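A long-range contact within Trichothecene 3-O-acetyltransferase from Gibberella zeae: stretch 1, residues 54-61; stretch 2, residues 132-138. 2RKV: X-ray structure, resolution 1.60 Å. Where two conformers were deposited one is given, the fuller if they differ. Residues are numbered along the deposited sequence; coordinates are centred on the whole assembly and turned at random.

Stretch 1 (54-61) PWVAGQVK
Stretch 2 (132-138) DPKPVIL

Two segments far apart in sequence can be joined by very few direct hydrogen bonds if water completes the polar pairing and one well-placed side chain fills the space between them. Residues 54-61 and 132-138 of this acetyltransferase illustrate the principle, burying 410 Å² between them.

Stretch 1 opens with a 3-10 segment, Pro 54 to Ala 57, closed by Ala 57 N to Pro 54 O (3.1 Å) and Gly 58 N to Trp 55 O (2.9 Å). The CA-to-CB bond of Trp 55 (phi/psi -65/-20, chi1 p, chi2 -105°) points sideways, but the end of its indole comes nearer stretch 2, where CZ3 lies 4.1 Å from Val 136 CG1, a methyl group at the ring edge. Val 56 (-63/-23, chi1 m) contributes mainly its carbonyl: Val 56 O lies 3.4 Å from Ile 137 CG1 and 2.7 Å from a water. That same water lies 2.9 Å from Gly 58 O, both carbonyls within hydrogen-bonding reach, and accepts from Ile 137 N (3.2 Å), linking three backbone groups.

At Gly 58 (-85/-170) the chain leaves the turn. Its O receives Val 136 N at 3.0 Å, nearly linear at 173°. Gln 59 (-134/157) begins the strand and forms a single beta bridge with Pro 135 (-58/144), CA to CA 4.0 Å. The two are the non-hydrogen-bonded pair of the bridge, so the direct bonds fall on the flanking residues: beyond the bridge, Val 60 N donates to Lys 134 O at 2.8 Å and 168°. The chains run antiparallel here.

Gln 59 (chi1 p, chi2 t, chi3 -56°) places OE1 2.7 Å from a second water, which has Val 60 O also within hydrogen-bonding reach (2.7 Å) and accepts from Lys 134 N (2.8 Å). Val 60 (-92/122, chi1 t) sets CG2 4.2 Å from CG2 of Val 136 (-60/-48, chi1 t), whose side chain, directed toward stretch 1, thus meets both Trp 55 and Val 60. Extended Lys 61 (-130/124) makes no contact.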

# COMPACT_ATOMS: atom_id res chain seq x y z
N PRO A 54 17.13 2.63 -16.97
CA PRO A 54 16.17 3.07 -17.99
C PRO A 54 14.72 2.61 -17.80
O PRO A 54 13.80 3.38 -18.12
CB PRO A 54 16.77 2.53 -19.30
CG PRO A 54 18.27 2.57 -19.02
CD PRO A 54 18.37 2.11 -17.58
N TRP A 55 14.49 1.42 -17.25
CA TRP A 55 13.12 0.90 -17.18
C TRP A 55 12.19 1.72 -16.28
O TRP A 55 10.97 1.64 -16.45
CB TRP A 55 13.06 -0.60 -16.85
CG TRP A 55 13.54 -0.99 -15.48
CD1 TRP A 55 14.73 -1.60 -15.17
CD2 TRP A 55 12.82 -0.84 -14.25
NE1 TRP A 55 14.80 -1.83 -13.81
CE2 TRP A 55 13.65 -1.36 -13.22
CE3 TRP A 55 11.57 -0.30 -13.90
CZ2 TRP A 55 13.26 -1.37 -11.87
CZ3 TRP A 55 11.18 -0.31 -12.56
CH2 TRP A 55 12.03 -0.83 -11.56
N VAL A 56 12.75 2.51 -15.36
CA VAL A 56 11.88 3.32 -14.48
C VAL A 56 11.05 4.35 -15.28
O VAL A 56 10.01 4.81 -14.82
CB VAL A 56 12.65 4.03 -13.31
CG1 VAL A 56 13.39 2.99 -12.45
CG2 VAL A 56 13.62 5.10 -13.84
N ALA A 57 11.52 4.71 -16.47
CA ALA A 57 10.82 5.64 -17.36
C ALA A 57 9.85 4.93 -18.31
O ALA A 57 9.25 5.56 -19.19
CB ALA A 57 11.83 6.48 -18.16
N GLY A 58 9.68 3.62 -18.12
CA GLY A 58 8.88 2.80 -19.02
C GLY A 58 7.40 2.80 -18.70
O GLY A 58 6.93 3.58 -17.85
N GLN A 59 6.67 1.91 -19.36
CA GLN A 59 5.23 1.74 -19.16
C GLN A 59 4.93 0.26 -19.04
O GLN A 59 5.69 -0.58 -19.55
CB GLN A 59 4.45 2.34 -20.35
CG GLN A 59 4.73 1.61 -21.67
CD GLN A 59 3.96 2.17 -22.85
OE1 GLN A 59 2.72 2.25 -22.82
NE2 GLN A 59 4.68 2.52 -23.91
N VAL A 60 3.82 -0.08 -18.40
CA VAL A 60 3.36 -1.46 -18.31
C VAL A 60 2.42 -1.72 -19.49
O VAL A 60 1.41 -1.02 -19.63
CB VAL A 60 2.65 -1.73 -16.96
CG1 VAL A 60 2.01 -3.13 -16.93
CG2 VAL A 60 3.63 -1.54 -15.79
N LYS A 61 2.75 -2.70 -20.33
CA LYS A 61 1.96 -2.98 -21.53
C LYS A 61 1.61 -4.45 -21.65
O LYS A 61 2.49 -5.31 -21.65
CB LYS A 61 2.69 -2.50 -22.78
CG LYS A 61 1.81 -2.52 -24.01
CD LYS A 61 1.98 -1.24 -24.83
CE LYS A 61 0.85 -1.09 -25.85
NZ LYS A 61 -0.48 -0.83 -25.21
N ASP A 132 -4.98 3.29 -23.00
CA ASP A 132 -4.24 4.44 -22.49
C ASP A 132 -2.95 3.95 -21.83
O ASP A 132 -2.95 2.88 -21.22
CB ASP A 132 -5.09 5.23 -21.50
CG ASP A 132 -6.34 5.82 -22.14
OD1 ASP A 132 -6.22 6.41 -23.24
OD2 ASP A 132 -7.43 5.71 -21.54
N PRO A 133 -1.86 4.72 -21.96
CA PRO A 133 -0.58 4.28 -21.39
C PRO A 133 -0.65 4.10 -19.88
O PRO A 133 -1.41 4.80 -19.20
CB PRO A 133 0.37 5.44 -21.73
CG PRO A 133 -0.27 6.12 -22.90
CD PRO A 133 -1.74 6.02 -22.64
N LYS A 134 0.12 3.14 -19.38
CA LYS A 134 0.24 2.92 -17.94
C LYS A 134 1.71 3.10 -17.53
O LYS A 134 2.45 2.13 -17.44
CB LYS A 134 -0.23 1.50 -17.57
CG LYS A 134 -1.70 1.22 -17.82
CD LYS A 134 -2.00 -0.25 -17.56
N PRO A 135 2.13 4.36 -17.29
CA PRO A 135 3.51 4.60 -16.89
C PRO A 135 3.87 3.83 -15.62
O PRO A 135 3.02 3.67 -14.73
CB PRO A 135 3.54 6.11 -16.63
CG PRO A 135 2.40 6.65 -17.48
CD PRO A 135 1.34 5.61 -17.37
N VAL A 136 5.10 3.35 -15.54
CA VAL A 136 5.57 2.61 -14.38
C VAL A 136 5.47 3.47 -13.11
O VAL A 136 4.97 3.02 -12.07
CB VAL A 136 7.01 2.10 -14.58
CG1 VAL A 136 7.62 1.63 -13.26
CG2 VAL A 136 7.01 0.97 -15.59
N ILE A 137 5.96 4.70 -13.21
CA ILE A 137 5.84 5.66 -12.11
C ILE A 137 5.46 7.04 -12.63
O ILE A 137 5.79 7.41 -13.75
CB ILE A 137 7.12 5.79 -11.23
CG1 ILE A 137 8.38 6.00 -12.07
CG2 ILE A 137 7.26 4.59 -10.29
CD1 ILE A 137 9.54 6.61 -11.28
N LEU A 138 4.72 7.78 -11.80
CA LEU A 138 4.34 9.15 -12.12
C LEU A 138 4.54 10.00 -10.88
O LEU A 138 4.31 9.54 -9.77
CB LEU A 138 2.87 9.23 -12.56
CG LEU A 138 2.46 8.58 -13.88
CD1 LEU A 138 0.95 8.49 -13.99
CD2 LEU A 138 3.02 9.36 -15.07
O HOH W 1 7.60 5.50 -15.82
O HOH W 2 0.95 1.15 -21.18